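Local coordinates for 11R-lipoxygenase (Gersemia fruticosa, PDB 3VF1), which probably adds molecular oxygen to polyunsaturated fatty acids at a non-heme iron centre, as lipoxygenases do, under regulation by calcium, at residues L164-G168 with G179-A183; C396-E401 with I428-N432; L420-H424 with L564-V568. All coordinates share one frame; numbering follows the deposited sequence.

Contact 1: residues L164-G168 with G179-A183; sequences LYKWG and GFVDA
The Phe180 ring lies with one face against Gly168, whose CA sits 4.2 Å from the ring centroid in a CH-pi contact, 28° off the normal. CG of Phe180 stands between its own backbone N and carbonyl carbon (chi1 55°), and this torsion folds the ring back against the glycine. A CB on Gly168 would run into CE2 of the ring. Beside it the two backbones form a single bridge at Trp167 and Val181: Gly168 N donates to Phe180 O at 2.7 Å, and Asp182 N donates to Lys166 O at 3.0 Å. Water 1 adds a third tie, donating a hydrogen bond to Gly168 O and accepting one from Phe180 N. The six-membered end of the Trp167 indole comes edge-on to Phe180 N, in the ring plane, with CE3 3.6 Å from Phe180 O, while its NE1 is bonded to Asp533. At the other end CG2 of Val181 reaches the edge of the Tyr165 ring. The two parts of the loop between helix 148-164 and helix 208-213 rest on helix 369-410 through Trp167 and on helix 428-438 through Val181, with Tyr165 stacked on Trp408.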
ATOM      1  N   LEU A 164      -0.702  13.612  20.316  1.00 46.61           N
ATOM      2  CA  LEU A 164       0.454  13.333  19.472  1.00 46.85           C
ATOM      3  C   LEU A 164       0.059  13.128  18.013  1.00 48.20           C
ATOM      4  O   LEU A 164       0.839  13.424  17.105  1.00 46.79           O
ATOM      5  CB  LEU A 164       1.188  12.090  19.980  1.00 44.41           C
ATOM      6  CG  LEU A 164       1.760  12.185  21.395  1.00 47.15           C
ATOM      7  CD1 LEU A 164       2.385  10.859  21.808  1.00 44.63           C
ATOM      8  CD2 LEU A 164       2.778  13.312  21.491  1.00 46.29           C
ATOM      9  N   TYR A 165      -1.153  12.625  17.793  1.00 46.10           N
ATOM     10  CA  TYR A 165      -1.608  12.290  16.449  1.00 41.53           C
ATOM     11  C   TYR A 165      -2.819  13.124  16.043  1.00 42.31           C
ATOM     12  O   TYR A 165      -3.962  12.708  16.220  1.00 46.45           O
ATOM     13  CB  TYR A 165      -1.937  10.798  16.368  1.00 40.68           C
ATOM     14  CG  TYR A 165      -0.760   9.904  16.695  1.00 38.55           C
ATOM     15  CD1 TYR A 165       0.180   9.581  15.727  1.00 41.37           C
ATOM     16  CD2 TYR A 165      -0.588   9.390  17.972  1.00 39.93           C
ATOM     17  CE1 TYR A 165       1.261   8.767  16.021  1.00 40.88           C
ATOM     18  CE2 TYR A 165       0.487   8.573  18.276  1.00 40.08           C
ATOM     19  CZ  TYR A 165       1.407   8.266  17.297  1.00 40.58           C
ATOM     20  OH  TYR A 165       2.482   7.457  17.594  1.00 41.04           O
ATOM     21  N   LYS A 166      -2.554  14.306  15.494  1.00 43.36           N
ATOM     22  CA  LYS A 166      -3.607  15.213  15.054  1.00 41.61           C
ATOM     23  C   LYS A 166      -3.823  15.084  13.552  1.00 41.14           C
ATOM     24  O   LYS A 166      -2.982  14.530  12.844  1.00 42.49           O
ATOM     25  CB  LYS A 166      -3.225  16.657  15.383  1.00 44.35           C
ATOM     26  CG  LYS A 166      -2.759  16.875  16.817  1.00 49.90           C
ATOM     27  CD  LYS A 166      -3.860  17.449  17.696  1.00 60.35           C
ATOM     28  CE  LYS A 166      -5.114  16.591  17.664  1.00 62.77           C
ATOM     29  NZ  LYS A 166      -6.061  16.953  18.759  1.00 60.20           N
ATOM     30  N   TRP A 167      -4.950  15.597  13.068  1.00 37.88           N
ATOM     31  CA  TRP A 167      -5.208  15.652  11.634  1.00 39.45           C
ATOM     32  C   TRP A 167      -4.474  16.837  11.014  1.00 39.51           C
ATOM     33  O   TRP A 167      -4.683  17.984  11.404  1.00 44.73           O
ATOM     34  CB  TRP A 167      -6.708  15.768  11.355  1.00 38.78           C
ATOM     35  CG  TRP A 167      -7.491  14.553  11.747  1.00 41.79           C
ATOM     36  CD1 TRP A 167      -8.351  14.437  12.799  1.00 40.71           C
ATOM     37  CD2 TRP A 167      -7.483  13.280  11.091  1.00 41.18           C
ATOM     38  NE1 TRP A 167      -8.881  13.171  12.839  1.00 41.79           N
ATOM     39  CE2 TRP A 167      -8.366  12.441  11.801  1.00 41.71           C
ATOM     40  CE3 TRP A 167      -6.819  12.769   9.973  1.00 39.59           C
ATOM     41  CZ2 TRP A 167      -8.599  11.119  11.428  1.00 39.27           C
ATOM     42  CZ3 TRP A 167      -7.053  11.455   9.605  1.00 38.47           C
ATOM     43  CH2 TRP A 167      -7.934  10.645  10.330  1.00 37.73           C
ATOM     44  N   GLY A 168      -3.609  16.550  10.045  1.00 39.82           N
ATOM     45  CA  GLY A 168      -2.810  17.575   9.399  1.00 41.01           C
ATOM     46  C   GLY A 168      -3.628  18.649   8.705  1.00 41.34           C
ATOM     47  O   GLY A 168      -4.753  18.407   8.267  1.00 39.44           O
ATOM     48  N   GLY A 179      -7.837  12.644   4.712  1.00 34.31           N
ATOM     49  CA  GLY A 179      -7.155  13.221   5.854  1.00 32.48           C
ATOM     50  C   GLY A 179      -5.787  12.588   6.013  1.00 34.15           C
ATOM     51  O   GLY A 179      -5.514  11.533   5.440  1.00 36.39           O
ATOM     52  N   PHE A 180      -4.920  13.230   6.786  1.00 32.67           N
ATOM     53  CA  PHE A 180      -3.572  12.721   7.000  1.00 32.90           C
ATOM     54  C   PHE A 180      -3.039  13.177   8.351  1.00 35.83           C
ATOM     55  O   PHE A 180      -3.596  14.080   8.970  1.00 36.32           O
ATOM     56  CB  PHE A 180      -2.642  13.183   5.875  1.00 35.54           C
ATOM     57  CG  PHE A 180      -2.623  14.673   5.672  1.00 35.82           C
ATOM     58  CD1 PHE A 180      -3.658  15.309   5.007  1.00 33.70           C
ATOM     59  CD2 PHE A 180      -1.562  15.435   6.137  1.00 35.15           C
ATOM     60  CE1 PHE A 180      -3.643  16.679   4.816  1.00 35.82           C
ATOM     61  CE2 PHE A 180      -1.539  16.805   5.947  1.00 34.54           C
ATOM     62  CZ  PHE A 180      -2.579  17.429   5.285  1.00 36.50           C
ATOM     63  N   VAL A 181      -1.965  12.542   8.808  1.00 35.45           N
ATOM     64  CA  VAL A 181      -1.370  12.886  10.093  1.00 38.68           C
ATOM     65  C   VAL A 181      -0.658  14.229  10.006  1.00 37.80           C
ATOM     66  O   VAL A 181      -0.153  14.604   8.947  1.00 38.18           O
ATOM     67  CB  VAL A 181      -0.356  11.820  10.556  1.00 38.57           C
ATOM     68  CG1 VAL A 181       0.908  11.877   9.707  1.00 36.11           C
ATOM     69  CG2 VAL A 181      -0.019  12.016  12.026  1.00 37.18           C
ATOM     70  N   ASP A 182      -0.622  14.949  11.122  1.00 39.96           N
ATOM     71  CA  ASP A 182       0.084  16.220  11.190  1.00 38.34           C
ATOM     72  C   ASP A 182       1.552  15.979  11.521  1.00 40.09           C
ATOM     73  O   ASP A 182       1.895  15.631  12.650  1.00 41.87           O
ATOM     74  CB  ASP A 182      -0.546  17.127  12.249  1.00 41.48           C
ATOM     75  CG  ASP A 182       0.131  18.482  12.336  1.00 51.03           C
ATOM     76  OD1 ASP A 182       1.217  18.648  11.740  1.00 50.60           O
ATOM     77  OD2 ASP A 182      -0.418  19.382  13.006  1.00 55.85           O
ATOM     78  N   ALA A 183       2.412  16.163  10.525  1.00 39.81           N
ATOM     79  CA  ALA A 183       3.848  15.996  10.707  1.00 38.57           C
ATOM     80  C   ALA A 183       4.594  16.708   9.588  1.00 38.78           C
ATOM     81  O   ALA A 183       4.265  16.548   8.414  1.00 44.47           O
ATOM     82  CB  ALA A 183       4.209  14.522  10.732  1.00 42.14           C
TER
HETATM   83  O   HOH W   1      -5.835  15.899   7.621  1.00 36.26           O

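Contact 2: residues C396-E401 with I428-N432; sequences CHLMME and IMAIN. With FE2 (Fe (II) ion), chain E.
Asn432 reaches from helix 428-438 to His397 and Glu401 on helix 369-410, and each part of its side chain has a partner there. Its CB lies 3.4 Å from Glu401 OE1. CG, turned anti to the carbonyl carbon (chi1 -79°), carries the amide between the two helices. OD1 accepts the ND1 proton of His397 at 3.1 Å; the ND1 atom lies almost on the line of the C=O, though the bond is bent at the hydrogen, and ring and amide are nearly coplanar, 26° apart. ND2 spends its hydrogens in the amide plane: one goes to His397 O at 2.9 Å, striking that carbonyl from above its plane, the other to Glu401 OE1 at 2.8 Å, nearly straight at 171° but above the carboxylate plane. Three bonds thus fix the amide's rotation, and the bond at ND1 holds the imidazole with NE2 turned to the iron, 2.2 Å away. Asn432 is thus a second-shell residue of the lipoxygenase non-heme iron site, where His392, His575, Asn579 and the C-terminal carboxylate of Ile698 join His397 on the iron and water 2 is a further ligand. Hydrogen bonding at ND1 would probably make the imidazole a stronger electron donor to the metal. CG2 of Ile431 comes obliquely to the His397 ring. Farther along the crossing, CD1 of Ile428 packs on Met400 CB at 3.5 Å and near His397 O. The second carboxylate oxygen of Glu401, OE2, forms a salt bridge with Arg436.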
ATOM      1  N   CYS A 396      -3.980   3.638  -2.505  1.00 28.57           N
ATOM      2  CA  CYS A 396      -3.336   2.786  -1.507  1.00 29.59           C
ATOM      3  C   CYS A 396      -2.748   3.614  -0.368  1.00 31.65           C
ATOM      4  O   CYS A 396      -3.201   3.520   0.773  1.00 31.54           O
ATOM      5  CB  CYS A 396      -2.239   1.918  -2.136  1.00 29.68           C
ATOM      6  SG  CYS A 396      -2.834   0.590  -3.207  1.00 30.71           S
ATOM      7  N   HIS A 397      -1.741   4.422  -0.681  1.00 30.20           N
ATOM      8  CA  HIS A 397      -1.036   5.187   0.342  1.00 30.46           C
ATOM      9  C   HIS A 397      -1.954   6.166   1.076  1.00 30.26           C
ATOM     10  O   HIS A 397      -2.130   6.064   2.291  1.00 30.55           O
ATOM     11  CB  HIS A 397       0.154   5.935  -0.270  1.00 26.46           C
ATOM     12  CG  HIS A 397       1.340   5.064  -0.546  1.00 32.85           C
ATOM     13  ND1 HIS A 397       2.527   5.184   0.144  1.00 32.73           N
ATOM     14  CD2 HIS A 397       1.522   4.057  -1.433  1.00 32.59           C
ATOM     15  CE1 HIS A 397       3.390   4.291  -0.308  1.00 32.59           C
ATOM     16  NE2 HIS A 397       2.804   3.594  -1.264  1.00 31.61           N
ATOM     17  N   LEU A 398      -2.537   7.110   0.345  1.00 28.70           N
ATOM     18  CA  LEU A 398      -3.292   8.196   0.966  1.00 26.45           C
ATOM     19  C   LEU A 398      -4.650   7.758   1.523  1.00 27.86           C
ATOM     20  O   LEU A 398      -5.067   8.229   2.579  1.00 31.43           O
ATOM     21  CB  LEU A 398      -3.478   9.347  -0.027  1.00 26.58           C
ATOM     22  CG  LEU A 398      -2.181   9.960  -0.564  1.00 29.87           C
ATOM     23  CD1 LEU A 398      -2.478  11.176  -1.428  1.00 29.31           C
ATOM     24  CD2 LEU A 398      -1.235  10.331   0.569  1.00 27.91           C
ATOM     25  N   MET A 399      -5.336   6.863   0.823  1.00 28.60           N
ATOM     26  CA  MET A 399      -6.667   6.429   1.249  1.00 28.56           C
ATOM     27  C   MET A 399      -6.626   5.542   2.494  1.00 30.90           C
ATOM     28  O   MET A 399      -7.627   5.409   3.198  1.00 31.16           O
ATOM     29  CB  MET A 399      -7.382   5.695   0.111  1.00 28.00           C
ATOM     30  CG  MET A 399      -7.976   6.620  -0.946  1.00 31.81           C
ATOM     31  SD  MET A 399      -9.385   7.573  -0.338  1.00 37.00           S
ATOM     32  CE  MET A 399     -10.636   6.299  -0.188  1.00 30.13           C
ATOM     33  N   MET A 400      -5.475   4.940   2.772  1.00 28.84           N
ATOM     34  CA  MET A 400      -5.350   4.044   3.918  1.00 29.76           C
ATOM     35  C   MET A 400      -4.786   4.737   5.157  1.00 30.06           C
ATOM     36  O   MET A 400      -4.945   4.239   6.270  1.00 32.59           O
ATOM     37  CB  MET A 400      -4.469   2.841   3.566  1.00 32.24           C
ATOM     38  CG  MET A 400      -5.122   1.832   2.634  1.00 32.15           C
ATOM     39  SD  MET A 400      -6.657   1.157   3.289  1.00 35.44           S
ATOM     40  CE  MET A 400      -7.868   2.089   2.359  1.00 28.08           C
ATOM     41  N   GLU A 401      -4.134   5.880   4.974  1.00 29.90           N
ATOM     42  CA  GLU A 401      -3.491   6.566   6.091  1.00 29.50           C
ATOM     43  C   GLU A 401      -4.480   6.943   7.200  1.00 29.69           C
ATOM     44  O   GLU A 401      -4.172   6.790   8.383  1.00 27.29           O
ATOM     45  CB  GLU A 401      -2.747   7.813   5.608  1.00 29.93           C
ATOM     46  CG  GLU A 401      -1.923   8.488   6.693  1.00 30.82           C
ATOM     47  CD  GLU A 401      -1.226   9.741   6.204  1.00 34.77           C
ATOM     48  OE1 GLU A 401      -1.179   9.962   4.974  1.00 32.38           O
ATOM     49  OE2 GLU A 401      -0.724  10.508   7.054  1.00 34.41           O
ATOM     50  N   ILE A 428       2.856   3.312   7.493  1.00 33.56           N
ATOM     51  CA  ILE A 428       2.161   4.094   6.473  1.00 34.64           C
ATOM     52  C   ILE A 428       2.279   5.598   6.720  1.00 32.61           C
ATOM     53  O   ILE A 428       2.381   6.378   5.775  1.00 32.57           O
ATOM     54  CB  ILE A 428       0.671   3.700   6.357  1.00 35.01           C
ATOM     55  CG1 ILE A 428       0.073   4.294   5.078  1.00 33.87           C
ATOM     56  CG2 ILE A 428      -0.107   4.154   7.584  1.00 35.41           C
ATOM     57  CD1 ILE A 428      -1.321   3.797   4.762  1.00 37.74           C
ATOM     58  N   MET A 429       2.265   6.007   7.983  1.00 33.87           N
ATOM     59  CA  MET A 429       2.385   7.424   8.317  1.00 32.58           C
ATOM     60  C   MET A 429       3.773   7.955   7.973  1.00 32.15           C
ATOM     61  O   MET A 429       3.911   9.056   7.438  1.00 32.74           O
ATOM     62  CB  MET A 429       2.081   7.663   9.797  1.00 37.99           C
ATOM     63  CG  MET A 429       0.596   7.781  10.107  1.00 39.13           C
ATOM     64  SD  MET A 429       0.243   8.077  11.855  1.00 40.01           S
ATOM     65  CE  MET A 429       0.747   6.520  12.573  1.00 37.05           C
ATOM     66  N   ALA A 430       4.800   7.169   8.278  1.00 31.29           N
ATOM     67  CA  ALA A 430       6.172   7.561   7.976  1.00 33.57           C
ATOM     68  C   ALA A 430       6.374   7.784   6.479  1.00 35.76           C
ATOM     69  O   ALA A 430       6.846   8.844   6.064  1.00 35.20           O
ATOM     70  CB  ALA A 430       7.147   6.510   8.490  1.00 35.74           C
ATOM     71  N   ILE A 431       6.016   6.788   5.672  1.00 34.13           N
ATOM     72  CA  ILE A 431       6.255   6.853   4.232  1.00 33.57           C
ATOM     73  C   ILE A 431       5.444   7.959   3.554  1.00 34.01           C
ATOM     74  O   ILE A 431       5.923   8.597   2.619  1.00 35.44           O
ATOM     75  CB  ILE A 431       5.957   5.506   3.531  1.00 34.04           C
ATOM     76  CG1 ILE A 431       6.406   5.552   2.069  1.00 36.63           C
ATOM     77  CG2 ILE A 431       4.474   5.169   3.605  1.00 33.65           C
ATOM     78  CD1 ILE A 431       7.873   5.882   1.880  1.00 39.46           C
ATOM     79  N   ASN A 432       4.221   8.183   4.024  1.00 32.47           N
ATOM     80  CA  ASN A 432       3.366   9.215   3.443  1.00 30.78           C
ATOM     81  C   ASN A 432       3.852  10.621   3.773  1.00 33.26           C
ATOM     82  O   ASN A 432       3.694  11.543   2.976  1.00 34.24           O
ATOM     83  CB  ASN A 432       1.920   9.046   3.908  1.00 31.16           C
ATOM     84  CG  ASN A 432       1.192   7.957   3.153  1.00 32.31           C
ATOM     85  OD1 ASN A 432       1.804   7.161   2.441  1.00 33.45           O
ATOM     86  ND2 ASN A 432      -0.123   7.917   3.304  1.00 31.58           N
TER
HETATM   87 FE   FE2 E 701       4.022   2.106  -2.243  1.00 40.14          FE
HETATM   88  O   HOH W   2       6.157   2.681  -3.032  1.00 43.10           O

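Contact 3: residues L420-H424 with L564-V568; sequences LLYPH and LTVVV
Val568 sets its CG1 methyl squarely over one face of the His424 imidazole, 3.7 Å from the ring centroid and only 12° off the normal, a CH-pi contact centred on the ring. With CG1 anti to the backbone N (chi1 173°), the other methyl, CG2, is left to touch both CD2 of His424 and CD2 of Leu421. Leu421 is the second carrier of the contact: both its methyls touch Leu564 CD2, CD1 at 3.9 Å, and CD2 also reaches Val567 CG1 at 4.2 Å. The Leu421 and Leu564 side chains cross at about a right angle. At the upstream end Leu420 CD2 meets Leu564 CD1 at 4.1 Å. No hydrogen bond crosses between the segments.

The arrangement is near-parallel helix packing in the helical lipoxygenase domain: the segments of helix 416-425 and helix 557-579 run 24° apart with axes 10.5 Å from each other, and the latter helix goes on to supply His575 and Asn579 to the iron. Pro423 has no N-H to give, and helix 416-425 is kinked there; His424 N instead bonds to Leu421 O at 2.8 Å, a tighter turn, at a position from which the CB of His424 points to the partner helix.

In the next shell, the His424 ring is hydrogen-bonded at both nitrogens, ND1 with the carbonyl O of Asn694 and NE2 with the hydroxyl of Tyr645, which fixes its rotation. Replacing His424 with an alanine would probably leave the Val568 methyl without its aromatic cover and both Asn694 O and the Tyr645 hydroxyl without this partner. Trp530 of helix 525-538 touches both Leu421 and Leu564, and helix 491-514 brings Phe506 against Leu420 and Ile503 against Val568.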
ATOM      1  N   LEU A 420      -5.524  -6.108  15.727  1.00 31.11           N
ATOM      2  CA  LEU A 420      -5.756  -6.667  14.403  1.00 32.72           C
ATOM      3  C   LEU A 420      -5.080  -5.836  13.317  1.00 34.69           C
ATOM      4  O   LEU A 420      -4.382  -6.370  12.456  1.00 30.66           O
ATOM      5  CB  LEU A 420      -7.258  -6.746  14.122  1.00 31.14           C
ATOM      6  CG  LEU A 420      -7.651  -7.315  12.757  1.00 29.83           C
ATOM      7  CD1 LEU A 420      -7.272  -8.787  12.656  1.00 27.84           C
ATOM      8  CD2 LEU A 420      -9.135  -7.120  12.501  1.00 30.38           C
ATOM      9  N   LEU A 421      -5.290  -4.524  13.367  1.00 30.04           N
ATOM     10  CA  LEU A 421      -4.835  -3.631  12.310  1.00 31.71           C
ATOM     11  C   LEU A 421      -3.371  -3.229  12.446  1.00 32.86           C
ATOM     12  O   LEU A 421      -2.740  -2.838  11.465  1.00 35.70           O
ATOM     13  CB  LEU A 421      -5.695  -2.365  12.291  1.00 31.45           C
ATOM     14  CG  LEU A 421      -7.177  -2.555  11.966  1.00 34.74           C
ATOM     15  CD1 LEU A 421      -7.896  -1.215  11.978  1.00 32.80           C
ATOM     16  CD2 LEU A 421      -7.344  -3.245  10.624  1.00 35.35           C
ATOM     17  N   TYR A 422      -2.828  -3.322  13.655  1.00 31.76           N
ATOM     18  CA  TYR A 422      -1.501  -2.777  13.927  1.00 33.51           C
ATOM     19  C   TYR A 422      -0.447  -3.210  12.905  1.00 34.40           C
ATOM     20  O   TYR A 422       0.243  -2.366  12.334  1.00 36.75           O
ATOM     21  CB  TYR A 422      -1.031  -3.138  15.337  1.00 31.84           C
ATOM     22  CG  TYR A 422       0.299  -2.511  15.679  1.00 30.28           C
ATOM     23  CD1 TYR A 422       0.378  -1.181  16.062  1.00 34.36           C
ATOM     24  CD2 TYR A 422       1.478  -3.241  15.603  1.00 32.39           C
ATOM     25  CE1 TYR A 422       1.587  -0.596  16.367  1.00 36.90           C
ATOM     26  CE2 TYR A 422       2.696  -2.664  15.909  1.00 34.96           C
ATOM     27  CZ  TYR A 422       2.743  -1.340  16.291  1.00 37.34           C
ATOM     28  OH  TYR A 422       3.950  -0.757  16.596  1.00 42.55           O
ATOM     29  N   PRO A 423      -0.316  -4.524  12.668  1.00 30.79           N
ATOM     30  CA  PRO A 423       0.730  -4.977  11.743  1.00 31.78           C
ATOM     31  C   PRO A 423       0.489  -4.542  10.298  1.00 32.72           C
ATOM     32  O   PRO A 423       1.428  -4.532   9.501  1.00 33.49           O
ATOM     33  CB  PRO A 423       0.667  -6.504  11.858  1.00 28.96           C
ATOM     34  CG  PRO A 423      -0.709  -6.797  12.341  1.00 32.65           C
ATOM     35  CD  PRO A 423      -1.094  -5.647  13.219  1.00 30.11           C
ATOM     36  N   HIS A 424      -0.746  -4.178   9.972  1.00 30.58           N
ATOM     37  CA  HIS A 424      -1.104  -3.842   8.597  1.00 30.21           C
ATOM     38  C   HIS A 424      -1.022  -2.346   8.301  1.00 32.45           C
ATOM     39  O   HIS A 424      -0.895  -1.948   7.144  1.00 35.38           O
ATOM     40  CB  HIS A 424      -2.505  -4.361   8.285  1.00 27.33           C
ATOM     41  CG  HIS A 424      -2.623  -5.849   8.371  1.00 29.58           C
ATOM     42  ND1 HIS A 424      -1.993  -6.696   7.486  1.00 30.89           N
ATOM     43  CD2 HIS A 424      -3.291  -6.643   9.240  1.00 28.79           C
ATOM     44  CE1 HIS A 424      -2.269  -7.948   7.804  1.00 33.21           C
ATOM     45  NE2 HIS A 424      -3.056  -7.944   8.865  1.00 29.88           N
ATOM     46  N   LEU A 564     -13.041  -3.655   7.706  1.00 28.57           N
ATOM     47  CA  LEU A 564     -11.707  -4.055   8.138  1.00 29.00           C
ATOM     48  C   LEU A 564     -11.034  -4.936   7.091  1.00 29.67           C
ATOM     49  O   LEU A 564      -9.816  -4.894   6.924  1.00 31.25           O
ATOM     50  CB  LEU A 564     -11.775  -4.788   9.478  1.00 30.51           C
ATOM     51  CG  LEU A 564     -12.258  -3.948  10.663  1.00 30.03           C
ATOM     52  CD1 LEU A 564     -12.422  -4.817  11.898  1.00 29.21           C
ATOM     53  CD2 LEU A 564     -11.299  -2.804  10.938  1.00 28.90           C
ATOM     54  N   THR A 565     -11.831  -5.736   6.388  1.00 28.67           N
ATOM     55  CA  THR A 565     -11.312  -6.567   5.311  1.00 27.29           C
ATOM     56  C   THR A 565     -10.717  -5.678   4.223  1.00 30.36           C
ATOM     57  O   THR A 565      -9.645  -5.964   3.689  1.00 30.85           O
ATOM     58  CB  THR A 565     -12.412  -7.453   4.699  1.00 28.36           C
ATOM     59  OG1 THR A 565     -12.879  -8.391   5.678  1.00 32.96           O
ATOM     60  CG2 THR A 565     -11.886  -8.217   3.494  1.00 26.02           C
ATOM     61  N   VAL A 566     -11.420  -4.595   3.904  1.00 27.98           N
ATOM     62  CA  VAL A 566     -10.944  -3.628   2.922  1.00 25.84           C
ATOM     63  C   VAL A 566      -9.579  -3.077   3.314  1.00 29.32           C
ATOM     64  O   VAL A 566      -8.682  -2.977   2.479  1.00 30.71           O
ATOM     65  CB  VAL A 566     -11.934  -2.452   2.768  1.00 26.11           C
ATOM     66  CG1 VAL A 566     -11.262  -1.264   2.091  1.00 28.15           C
ATOM     67  CG2 VAL A 566     -13.165  -2.890   1.988  1.00 27.05           C
ATOM     68  N   VAL A 567      -9.425  -2.721   4.584  1.00 29.03           N
ATOM     69  CA  VAL A 567      -8.188  -2.119   5.064  1.00 28.18           C
ATOM     70  C   VAL A 567      -7.022  -3.101   4.990  1.00 27.45           C
ATOM     71  O   VAL A 567      -5.960  -2.778   4.461  1.00 29.33           O
ATOM     72  CB  VAL A 567      -8.330  -1.617   6.515  1.00 29.43           C
ATOM     73  CG1 VAL A 567      -6.998  -1.090   7.031  1.00 26.41           C
ATOM     74  CG2 VAL A 567      -9.395  -0.539   6.600  1.00 26.90           C
ATOM     75  N   VAL A 568      -7.224  -4.300   5.526  1.00 27.05           N
ATOM     76  CA  VAL A 568      -6.171  -5.309   5.555  1.00 26.95           C
ATOM     77  C   VAL A 568      -5.762  -5.711   4.140  1.00 29.91           C
ATOM     78  O   VAL A 568      -4.577  -5.900   3.853  1.00 27.71           O
ATOM     79  CB  VAL A 568      -6.618  -6.568   6.330  1.00 27.83           C
ATOM     80  CG1 VAL A 568      -5.576  -7.674   6.203  1.00 28.39           C
ATOM     81  CG2 VAL A 568      -6.865  -6.233   7.790  1.00 27.11           C
TER

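Contact 1 is partly buried and joins two parts of one loop, chiefly through backbone bonds and a water; contacts 2 and 3 are fully buried helix packings. Contact 2 lies nearest the centre of the chain and is polar at its heart, where an amide, a carboxylate and an iron-bound imidazole meet, whereas contact 3 is almost wholly apolar between its segments. Contacts 1 and 2 adjoin: Val181 N probably bonds to Glu401 OE2, and Met429 packs against Val181 and Tyr165. Contacts 2 and 3 meet where Met400 SD rests on Val567 CA, and helices 369-410, 416-425 and 428-438 are consecutive in the chain. Contacts 1 and 3 do not touch.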